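Local coordinates for hypothetical protein (Sus scrofa, PDB 3WOC) that is a prostate-derived, heparin-binding lectin of boar sperm with a beta-prism fold, probably involved in sperm capacitation, at residues Lys10-Lys18 with Glu116-Ile127; Arg28-Ser39 with Lys51-Glu61. All coordinates share one frame; numbering follows the deposited sequence.

How the contacts relate
Both contacts pair antiparallel strands of a jacalin-like domain, each within a different four-stranded sheet of the prism, and contact 2 lies within the stretch of chain that contact 1 closes. Each has a buried side (F14, T16 and V118; V29 and S39) and an exposed one (I15 and Y119; A59 and E61). Contact 1 keeps its salt bridge, K18 with E116, at one end; contact 2 has R28-E61 and the K51-F30 cation-pi pair on a sheet face, and a sulfate ion, probably from the crystallisation liquor, beside its G32-G35 turn. The two meet where K38 NZ bonds Y125 O (2.7 Å), I127 N reaches I37 O (3.0 Å) and the F14 ring lies nearly parallel to that of Y52.

Contact 1 (Lys10-Lys18 with Glu116-Ile127); sequences KGSYFITSK and EGVYGQFWLYGI
E116 and K18 close one end of the strand pair: K18 N donates to E116 O, and K18 NZ approaches E116 OE2 at 3.0 Å, from above the carboxylate plane, in a salt bridge. E116 and G117 both face T133 of the strand on the other flank, a classic beta bulge. G117 lies close against S17, their CA atoms 3.9 Å apart. V118 exchanges two backbone bonds with T16; its CG1 packs alongside T16 CG2 (3.5 Å), while its CG2 touches CE1 of the F14 ring. T16 OG1 turns instead to Y44. On the other face Y119 CB meets I15 CD1 at 3.7 Å. G120 is bonded twice to F14, whose chi1 of 73° swings the ring back over the partner strand, where the N of G120 lies 3.5 Å above the ring centre; with no side chain here, the ring can rest directly on the backbone. Q121 runs beside Y13, CG against CE2 of the ring (3.7 Å), the amide plane turned 49° from it, and its NE2 is held by T128. F122 is bonded twice to S12, N to O in each direction; it carries S12 CB over one face of its ring and takes F14 CD2 at the edge, 3.8 Å from its own CD2. W123 receives K10 CB over the five-membered ring, 3.8 Å from its centroid. I127, past the turn, adds CG1 beside F14. An N-terminal strand thus pairs with one near the domain's C-terminal end in one sheet, as in the jacalin-type beta-prism.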
loop_
_atom_site.group_PDB
_atom_site.type_symbol
_atom_site.label_atom_id
_atom_site.label_comp_id
_atom_site.label_asym_id
_atom_site.label_seq_id
_atom_site.Cartn_x
_atom_site.Cartn_y
_atom_site.Cartn_z
ATOM N N LYS A 10 16.929 -8.994 -7.657
ATOM C CA LYS A 10 16.522 -9.790 -6.493
ATOM C C LYS A 10 15.020 -9.860 -6.201
ATOM O O LYS A 10 14.506 -10.922 -5.837
ATOM C CB LYS A 10 17.287 -9.350 -5.237
ATOM C CG LYS A 10 18.614 -10.074 -5.033
ATOM C CD LYS A 10 18.412 -11.585 -5.006
ATOM C CE LYS A 10 19.730 -12.331 -4.909
ATOM N NZ LYS A 10 19.556 -13.794 -5.164
ATOM N N GLY A 11 14.322 -8.742 -6.355
ATOM C CA GLY A 11 12.928 -8.654 -5.925
ATOM C C GLY A 11 11.928 -9.536 -6.652
ATOM O O GLY A 11 12.176 -9.992 -7.771
ATOM N N SER A 12 10.810 -9.801 -5.982
ATOM C CA SER A 12 9.597 -10.293 -6.630
ATOM C C SER A 12 8.635 -9.113 -6.746
ATOM O O SER A 12 8.830 -8.082 -6.098
ATOM C CB SER A 12 8.961 -11.436 -5.836
ATOM O OG SER A 12 9.795 -12.578 -5.820
ATOM N N TYR A 13 7.603 -9.265 -7.571
ATOM C CA TYR A 13 6.749 -8.144 -7.949
ATOM C C TYR A 13 5.274 -8.443 -7.759
ATOM O O TYR A 13 4.852 -9.595 -7.841
ATOM C CB TYR A 13 7.042 -7.723 -9.399
ATOM C CG TYR A 13 8.470 -7.270 -9.573
ATOM C CD1 TYR A 13 9.475 -8.177 -9.908
ATOM C CD2 TYR A 13 8.826 -5.945 -9.349
ATOM C CE1 TYR A 13 10.791 -7.767 -10.033
ATOM C CE2 TYR A 13 10.133 -5.528 -9.477
ATOM C CZ TYR A 13 11.108 -6.440 -9.819
ATOM O OH TYR A 13 12.403 -6.014 -9.943
ATOM N N PHE A 14 4.500 -7.395 -7.493
ATOM C CA PHE A 14 3.058 -7.524 -7.365
ATOM C C PHE A 14 2.315 -6.355 -8.008
ATOM O O PHE A 14 2.862 -5.263 -8.165
ATOM C CB PHE A 14 2.644 -7.694 -5.893
ATOM C CG PHE A 14 2.758 -6.437 -5.066
ATOM C CD1 PHE A 14 1.678 -5.557 -4.952
ATOM C CD2 PHE A 14 3.937 -6.140 -4.387
ATOM C CE1 PHE A 14 1.778 -4.399 -4.187
ATOM C CE2 PHE A 14 4.047 -4.984 -3.620
ATOM C CZ PHE A 14 2.965 -4.110 -3.523
ATOM N N ILE A 15 1.065 -6.616 -8.381
ATOM C CA ILE A 15 0.132 -5.590 -8.837
ATOM C C ILE A 15 -1.267 -5.970 -8.352
ATOM O O ILE A 15 -1.707 -7.106 -8.513
ATOM C CB ILE A 15 0.184 -5.370 -10.396
ATOM C CG1 ILE A 15 -0.959 -4.466 -10.887
ATOM C CG2 ILE A 15 0.152 -6.696 -11.154
ATOM C CD1 ILE A 15 -0.628 -2.985 -10.950
ATOM N N THR A 16 -1.940 -5.023 -7.715
ATOM C CA THR A 16 -3.334 -5.203 -7.326
ATOM C C THR A 16 -4.113 -3.937 -7.657
ATOM O O THR A 16 -3.605 -2.824 -7.497
ATOM C CB THR A 16 -3.496 -5.622 -5.835
ATOM O OG1 THR A 16 -4.883 -5.649 -5.482
ATOM C CG2 THR A 16 -2.761 -4.683 -4.897
ATOM N N SER A 17 -5.336 -4.119 -8.148
ATOM C CA SER A 17 -6.157 -3.002 -8.605
ATOM C C SER A 17 -7.643 -3.327 -8.514
ATOM O O SER A 17 -8.026 -4.497 -8.440
ATOM C CB SER A 17 -5.788 -2.625 -10.042
ATOM O OG SER A 17 -6.165 -1.291 -10.324
ATOM N N LYS A 18 -8.465 -2.278 -8.514
ATOM C CA LYS A 18 -9.921 -2.402 -8.499
ATOM C C LYS A 18 -10.352 -3.436 -9.532
ATOM O O LYS A 18 -10.257 -3.198 -10.742
ATOM C CB LYS A 18 -10.563 -1.044 -8.789
ATOM C CG LYS A 18 -12.002 -0.900 -8.313
ATOM C CD LYS A 18 -12.495 0.536 -8.467
ATOM C CE LYS A 18 -12.797 0.878 -9.919
ATOM N NZ LYS A 18 -13.011 2.336 -10.110
ATOM N N GLU A 116 -7.078 3.361 -6.026
ATOM C CA GLU A 116 -7.835 2.170 -6.404
ATOM C C GLU A 116 -6.941 0.965 -6.698
ATOM O O GLU A 116 -7.430 -0.098 -7.081
ATOM C CB GLU A 116 -8.827 2.455 -7.552
ATOM C CG GLU A 116 -8.249 3.159 -8.776
ATOM C CD GLU A 116 -9.320 3.549 -9.803
ATOM O OE1 GLU A 116 -8.994 3.587 -11.012
ATOM O OE2 GLU A 116 -10.478 3.832 -9.411
ATOM N N GLY A 117 -5.637 1.133 -6.490
ATOM C CA GLY A 117 -4.673 0.050 -6.665
ATOM C C GLY A 117 -3.276 0.351 -6.154
ATOM O O GLY A 117 -2.935 1.501 -5.876
ATOM N N VAL A 118 -2.467 -0.700 -6.042
ATOM C CA VAL A 118 -1.074 -0.590 -5.603
ATOM C C VAL A 118 -0.194 -1.649 -6.284
ATOM O O VAL A 118 -0.630 -2.778 -6.536
ATOM C CB VAL A 118 -0.938 -0.610 -4.028
ATOM C CG1 VAL A 118 -1.841 -1.652 -3.396
ATOM C CG2 VAL A 118 0.510 -0.799 -3.575
ATOM N N TYR A 119 1.035 -1.258 -6.609
ATOM C CA TYR A 119 2.016 -2.168 -7.187
ATOM C C TYR A 119 3.364 -1.974 -6.493
ATOM O O TYR A 119 3.593 -0.956 -5.845
ATOM C CB TYR A 119 2.136 -1.958 -8.708
ATOM C CG TYR A 119 2.603 -0.578 -9.126
ATOM C CD1 TYR A 119 3.943 -0.336 -9.414
ATOM C CD2 TYR A 119 1.703 0.486 -9.233
ATOM C CE1 TYR A 119 4.380 0.926 -9.798
ATOM C CE2 TYR A 119 2.131 1.754 -9.619
ATOM C CZ TYR A 119 3.472 1.964 -9.897
ATOM O OH TYR A 119 3.907 3.212 -10.269
ATOM N N GLY A 120 4.252 -2.949 -6.625
ATOM C CA GLY A 120 5.546 -2.833 -5.986
ATOM C C GLY A 120 6.482 -4.012 -6.094
ATOM O O GLY A 120 6.206 -5.000 -6.784
ATOM N N GLN A 121 7.600 -3.870 -5.389
ATOM C CA GLN A 121 8.679 -4.838 -5.358
ATOM C C GLN A 121 8.898 -5.262 -3.905
ATOM O O GLN A 121 8.880 -4.423 -3.002
ATOM C CB GLN A 121 9.947 -4.185 -5.920
ATOM C CG GLN A 121 11.186 -5.070 -5.967
ATOM C CD GLN A 121 12.449 -4.281 -6.246
ATOM O OE1 GLN A 121 13.080 -4.448 -7.290
ATOM N NE2 GLN A 121 12.815 -3.395 -5.322
ATOM N N PHE A 122 9.088 -6.559 -3.686
ATOM C CA PHE A 122 9.432 -7.074 -2.356
ATOM C C PHE A 122 10.539 -8.119 -2.435
ATOM O O PHE A 122 10.702 -8.780 -3.463
ATOM C CB PHE A 122 8.200 -7.611 -1.616
ATOM C CG PHE A 122 7.559 -8.811 -2.258
ATOM C CD1 PHE A 122 8.015 -10.095 -1.983
ATOM C CD2 PHE A 122 6.468 -8.659 -3.109
ATOM C CE1 PHE A 122 7.414 -11.206 -2.562
ATOM C CE2 PHE A 122 5.865 -9.759 -3.687
ATOM C CZ PHE A 122 6.338 -11.036 -3.410
ATOM N N TRP A 123 11.300 -8.272 -1.357
ATOM C CA TRP A 123 12.473 -9.142 -1.415
ATOM C C TRP A 123 12.733 -9.980 -0.154
ATOM O O TRP A 123 12.352 -11.155 -0.102
ATOM C CB TRP A 123 13.707 -8.333 -1.864
ATOM C CG TRP A 123 15.014 -9.050 -1.762
ATOM C CD1 TRP A 123 15.344 -10.252 -2.327
ATOM C CD2 TRP A 123 16.182 -8.600 -1.063
ATOM N NE1 TRP A 123 16.641 -10.581 -2.012
ATOM C CE2 TRP A 123 17.180 -9.586 -1.240
ATOM C CE3 TRP A 123 16.481 -7.462 -0.301
ATOM C CZ2 TRP A 123 18.457 -9.470 -0.679
ATOM C CZ3 TRP A 123 17.751 -7.346 0.258
ATOM C CH2 TRP A 123 18.723 -8.346 0.065
ATOM N N LEU A 124 13.370 -9.399 0.855
ATOM C CA LEU A 124 13.904 -10.208 1.951
ATOM C C LEU A 124 13.047 -10.135 3.215
ATOM O O LEU A 124 12.490 -11.141 3.658
ATOM C CB LEU A 124 15.355 -9.795 2.239
ATOM C CG LEU A 124 16.158 -10.373 3.404
ATOM C CD1 LEU A 124 16.432 -11.864 3.247
ATOM C CD2 LEU A 124 17.459 -9.600 3.482
ATOM N N TYR A 125 12.942 -8.935 3.775
ATOM C CA TYR A 125 12.205 -8.715 5.013
ATOM C C TYR A 125 10.869 -8.032 4.755
ATOM O O TYR A 125 9.979 -8.053 5.604
ATOM C CB TYR A 125 13.035 -7.872 5.979
ATOM C CG TYR A 125 14.364 -8.486 6.354
ATOM C CD1 TYR A 125 15.546 -7.758 6.226
ATOM C CD2 TYR A 125 14.443 -9.796 6.836
ATOM C CE1 TYR A 125 16.770 -8.313 6.577
ATOM C CE2 TYR A 125 15.660 -10.359 7.183
ATOM C CZ TYR A 125 16.819 -9.613 7.049
ATOM O OH TYR A 125 18.027 -10.169 7.395
ATOM N N GLY A 126 10.730 -7.427 3.581
ATOM C CA GLY A 126 9.510 -6.718 3.259
ATOM C C GLY A 126 9.530 -6.070 1.904
ATOM O O GLY A 126 10.263 -6.493 1.012
ATOM N N ILE A 127 8.701 -5.041 1.763
ATOM C CA ILE A 127 8.553 -4.297 0.518
ATOM C C ILE A 127 9.751 -3.378 0.336
ATOM O O ILE A 127 10.170 -2.701 1.276
ATOM C CB ILE A 127 7.223 -3.493 0.519
ATOM C CG1 ILE A 127 6.036 -4.443 0.322
ATOM C CG2 ILE A 127 7.222 -2.381 -0.542
ATOM C CD1 ILE A 127 4.723 -3.904 0.855
#

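Contact 2 (Arg28-Ser39 with Lys51-Glu61). With SO4 (sulfate ion), chain G.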
loop_
_atom_site.group_PDB
_atom_site.type_symbol
_atom_site.label_atom_id
_atom_site.label_comp_id
_atom_site.label_asym_id
_atom_site.label_seq_id
_atom_site.Cartn_x
_atom_site.Cartn_y
_atom_site.Cartn_z
ATOM N N ARG A 28 -4.588 -3.143 4.817
ATOM C CA ARG A 28 -3.911 -3.928 5.841
ATOM C C ARG A 28 -2.399 -3.895 5.629
ATOM O O ARG A 28 -1.901 -4.316 4.585
ATOM C CB ARG A 28 -4.428 -5.368 5.828
ATOM C CG ARG A 28 -4.100 -6.180 7.070
ATOM C CD ARG A 28 -4.724 -7.567 6.983
ATOM N NE ARG A 28 -6.136 -7.566 7.354
ATOM C CZ ARG A 28 -6.981 -8.565 7.116
ATOM N NH1 ARG A 28 -6.573 -9.661 6.488
ATOM N NH2 ARG A 28 -8.245 -8.464 7.504
ATOM N N VAL A 29 -1.683 -3.381 6.624
ATOM C CA VAL A 29 -0.225 -3.305 6.575
ATOM C C VAL A 29 0.389 -4.169 7.679
ATOM O O VAL A 29 0.024 -4.051 8.850
ATOM C CB VAL A 29 0.277 -1.842 6.681
ATOM C CG1 VAL A 29 1.791 -1.788 6.777
ATOM C CG2 VAL A 29 -0.198 -1.026 5.489
ATOM N N PHE A 30 1.316 -5.042 7.291
ATOM C CA PHE A 30 2.017 -5.904 8.235
ATOM C C PHE A 30 3.392 -5.334 8.570
ATOM O O PHE A 30 4.232 -5.142 7.687
ATOM C CB PHE A 30 2.134 -7.321 7.679
ATOM C CG PHE A 30 0.833 -8.074 7.656
ATOM C CD1 PHE A 30 0.557 -9.038 8.622
ATOM C CD2 PHE A 30 -0.118 -7.824 6.669
ATOM C CE1 PHE A 30 -0.647 -9.745 8.605
ATOM C CE2 PHE A 30 -1.324 -8.521 6.642
ATOM C CZ PHE A 30 -1.589 -9.485 7.611
ATOM N N VAL A 31 3.604 -5.054 9.853
ATOM C CA VAL A 31 4.847 -4.461 10.336
ATOM C C VAL A 31 5.574 -5.434 11.271
ATOM O O VAL A 31 4.956 -6.061 12.136
ATOM C CB VAL A 31 4.585 -3.102 11.044
ATOM C CG1 VAL A 31 5.865 -2.530 11.648
ATOM C CG2 VAL A 31 3.970 -2.099 10.070
ATOM N N GLY A 32 6.886 -5.562 11.075
ATOM C CA GLY A 32 7.720 -6.420 11.914
ATOM C C GLY A 32 8.340 -5.666 13.078
ATOM O O GLY A 32 8.348 -4.431 13.079
ATOM N N PRO A 33 8.865 -6.405 14.081
ATOM C CA PRO A 33 9.498 -5.843 15.285
ATOM C C PRO A 33 10.533 -4.735 15.047
ATOM O O PRO A 33 10.769 -3.924 15.946
ATOM C CB PRO A 33 10.174 -7.065 15.939
ATOM C CG PRO A 33 10.066 -8.185 14.937
ATOM C CD PRO A 33 8.859 -7.877 14.121
ATOM N N VAL A 34 11.140 -4.699 13.860
ATOM C CA VAL A 34 12.138 -3.668 13.536
ATOM C C VAL A 34 11.507 -2.401 12.938
ATOM O O VAL A 34 12.167 -1.366 12.805
ATOM C CB VAL A 34 13.281 -4.207 12.629
ATOM C CG1 VAL A 34 13.983 -5.388 13.296
ATOM C CG2 VAL A 34 12.759 -4.591 11.249
ATOM N N GLY A 35 10.228 -2.494 12.583
ATOM C CA GLY A 35 9.467 -1.336 12.123
ATOM C C GLY A 35 9.462 -1.085 10.626
ATOM O O GLY A 35 9.285 0.054 10.190
ATOM N N LEU A 36 9.665 -2.134 9.833
ATOM C CA LEU A 36 9.546 -2.015 8.382
ATOM C C LEU A 36 8.267 -2.682 7.889
ATOM O O LEU A 36 7.736 -3.585 8.539
ATOM C CB LEU A 36 10.789 -2.569 7.659
ATOM C CG LEU A 36 11.181 -4.049 7.725
ATOM C CD1 LEU A 36 10.417 -4.886 6.711
ATOM C CD2 LEU A 36 12.671 -4.196 7.491
ATOM N N ILE A 37 7.782 -2.237 6.736
ATOM C CA ILE A 37 6.573 -2.803 6.153
ATOM C C ILE A 37 6.916 -4.066 5.368
ATOM O O ILE A 37 7.690 -4.029 4.420
ATOM C CB ILE A 37 5.790 -1.760 5.312
ATOM C CG1 ILE A 37 5.263 -0.655 6.237
ATOM C CG2 ILE A 37 4.650 -2.431 4.535
ATOM C CD1 ILE A 37 4.720 0.570 5.537
ATOM N N LYS A 38 6.327 -5.180 5.793
ATOM C CA LYS A 38 6.649 -6.503 5.270
ATOM C C LYS A 38 5.761 -6.903 4.101
ATOM O O LYS A 38 6.227 -7.531 3.146
ATOM C CB LYS A 38 6.543 -7.551 6.380
ATOM C CG LYS A 38 7.499 -7.328 7.543
ATOM C CD LYS A 38 7.442 -8.470 8.549
ATOM C CE LYS A 38 7.964 -9.787 7.974
ATOM N NZ LYS A 38 9.416 -9.745 7.668
ATOM N N SER A 39 4.483 -6.545 4.192
ATOM C CA SER A 39 3.497 -6.863 3.168
ATOM C C SER A 39 2.282 -5.952 3.295
ATOM O O SER A 39 2.060 -5.351 4.351
ATOM C CB SER A 39 3.065 -8.328 3.273
ATOM O OG SER A 39 2.526 -8.615 4.548
ATOM N N LYS A 51 -2.176 -11.526 -0.160
ATOM C CA LYS A 51 -1.093 -10.911 0.604
ATOM C C LYS A 51 0.070 -10.599 -0.327
ATOM O O LYS A 51 0.553 -11.478 -1.046
ATOM C CB LYS A 51 -0.620 -11.852 1.711
ATOM C CG LYS A 51 0.424 -11.254 2.652
ATOM C CD LYS A 51 -0.180 -10.849 3.990
ATOM C CE LYS A 51 -0.460 -12.064 4.872
ATOM N NZ LYS A 51 0.769 -12.855 5.164
ATOM N N TYR A 52 0.518 -9.349 -0.309
ATOM C CA TYR A 52 1.622 -8.933 -1.165
ATOM C C TYR A 52 2.850 -8.497 -0.381
ATOM O O TYR A 52 2.921 -7.374 0.114
ATOM C CB TYR A 52 1.170 -7.854 -2.155
ATOM C CG TYR A 52 0.150 -8.360 -3.153
ATOM C CD1 TYR A 52 0.463 -9.397 -4.029
ATOM C CD2 TYR A 52 -1.130 -7.809 -3.214
ATOM C CE1 TYR A 52 -0.464 -9.867 -4.941
ATOM C CE2 TYR A 52 -2.067 -8.278 -4.124
ATOM C CZ TYR A 52 -1.725 -9.306 -4.986
ATOM O OH TYR A 52 -2.641 -9.780 -5.894
ATOM N N GLY A 53 3.812 -9.409 -0.279
ATOM C CA GLY A 53 5.086 -9.144 0.374
ATOM C C GLY A 53 5.612 -10.374 1.080
ATOM O O GLY A 53 5.311 -11.502 0.687
ATOM N N ILE A 54 6.397 -10.145 2.131
ATOM C CA ILE A 54 7.008 -11.221 2.910
ATOM C C ILE A 54 6.159 -11.535 4.146
ATOM O O ILE A 54 5.804 -10.622 4.894
ATOM C CB ILE A 54 8.483 -10.880 3.305
ATOM C CG1 ILE A 54 9.413 -11.017 2.098
ATOM C CG2 ILE A 54 9.001 -11.779 4.432
ATOM C CD1 ILE A 54 9.517 -9.775 1.260
ATOM N N PRO A 55 5.829 -12.831 4.355
ATOM C CA PRO A 55 5.066 -13.301 5.514
ATOM C C PRO A 55 5.698 -12.888 6.837
ATOM O O PRO A 55 6.923 -12.791 6.934
ATOM C CB PRO A 55 5.124 -14.826 5.376
ATOM C CG PRO A 55 5.319 -15.066 3.929
ATOM C CD PRO A 55 6.190 -13.944 3.454
ATOM N N GLY A 56 4.858 -12.647 7.839
ATOM C CA GLY A 56 5.321 -12.264 9.171
ATOM C C GLY A 56 4.862 -10.880 9.581
ATOM O O GLY A 56 4.245 -10.159 8.793
ATOM N N GLY A 57 5.173 -10.511 10.822
ATOM C CA GLY A 57 4.772 -9.227 11.380
ATOM C C GLY A 57 3.339 -9.236 11.885
ATOM O O GLY A 57 2.630 -10.242 11.764
ATOM N N LYS A 58 2.918 -8.111 12.459
ATOM C CA LYS A 58 1.555 -7.970 12.966
ATOM C C LYS A 58 0.703 -7.072 12.072
ATOM O O LYS A 58 1.170 -6.044 11.581
ATOM C CB LYS A 58 1.534 -7.485 14.430
ATOM C CG LYS A 58 2.623 -6.480 14.827
ATOM C CD LYS A 58 3.803 -7.167 15.528
ATOM C CE LYS A 58 5.005 -6.236 15.688
ATOM N NZ LYS A 58 4.791 -5.189 16.730
ATOM N N ALA A 59 -0.548 -7.479 11.871
ATOM C CA ALA A 59 -1.486 -6.767 11.006
ATOM C C ALA A 59 -1.960 -5.454 11.612
ATOM O O ALA A 59 -2.363 -5.401 12.775
ATOM C CB ALA A 59 -2.683 -7.654 10.673
ATOM N N HIS A 60 -1.892 -4.397 10.809
ATOM C CA HIS A 60 -2.443 -3.096 11.154
ATOM C C HIS A 60 -3.440 -2.725 10.064
ATOM O O HIS A 60 -3.177 -2.955 8.882
ATOM C CB HIS A 60 -1.342 -2.037 11.221
ATOM C CG HIS A 60 -0.260 -2.340 12.210
ATOM N ND1 HIS A 60 0.686 -3.323 12.005
ATOM C CD2 HIS A 60 0.044 -1.771 13.400
ATOM C CE1 HIS A 60 1.516 -3.355 13.032
ATOM N NE2 HIS A 60 1.149 -2.422 13.892
ATOM N N GLU A 61 -4.577 -2.156 10.452
ATOM C CA GLU A 61 -5.628 -1.835 9.488
ATOM C C GLU A 61 -6.147 -0.405 9.588
ATOM O O GLU A 61 -6.302 0.140 10.683
ATOM C CB GLU A 61 -6.802 -2.804 9.632
ATOM C CG GLU A 61 -6.553 -4.191 9.069
ATOM C CD GLU A 61 -7.620 -5.192 9.475
ATOM O OE1 GLU A 61 -7.310 -6.402 9.519
ATOM O OE2 GLU A 61 -8.766 -4.777 9.754
HETATM S S SO4 G . 11.116 -7.792 10.549
HETATM O O1 SO4 G . 12.475 -8.158 10.154
HETATM O O2 SO4 G . 10.621 -6.748 9.661
HETATM O O3 SO4 G . 11.114 -7.283 11.915
HETATM O O4 SO4 G . 10.249 -8.963 10.461
#
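R28 and E61 lie side by side on one face of the sheet, where OE1 of E61 accepts NE of R28 at 2.7 Å and, more weakly, NH2. NE approaches from 44° above the carboxylate plane, the two flat groups being turned 30° apart. Next along this face, the F30 ring is sandwiched: A59 CB sits over one side, 4.0 Å from the centroid, and the K51 chain crosses the other at about a right angle. Bends at chi2, chi3 and chi4 curl K51 so that its NZ stands 4.9 Å from that centroid, a cation-pi contact. On the opposite face H60 crosses V31, with CE1 3.7 Å from V31 CB, and the imidazole edge faces V29 O; ND1 gives weak bonds to V29 O and K58 O. Between these two faces, paired backbone bonds join V29 to H60 and V31 to K58, setting strand 58-61 antiparallel to strand 28-31 at the border of one four-stranded sheet of the beta-prism. Strand 37-39 flanks 28-31 on its other side, and its K38 O takes I54 N at 2.8 Å. S39 fits against G53, and its buried OG finds no hydrogen-bonding partner. K38 folds back through bends at chi3 and chi4, passing P55 O and G56 O, so that NZ reaches O4 of a sulfate at 3.0 Å as well as Y125 O. V34 N, presented by the type I turn G32 to G35, holds O3 of the same ion. Farther out, W48 makes a cation-pi contact with R28, and Q41 weakly takes its NH1.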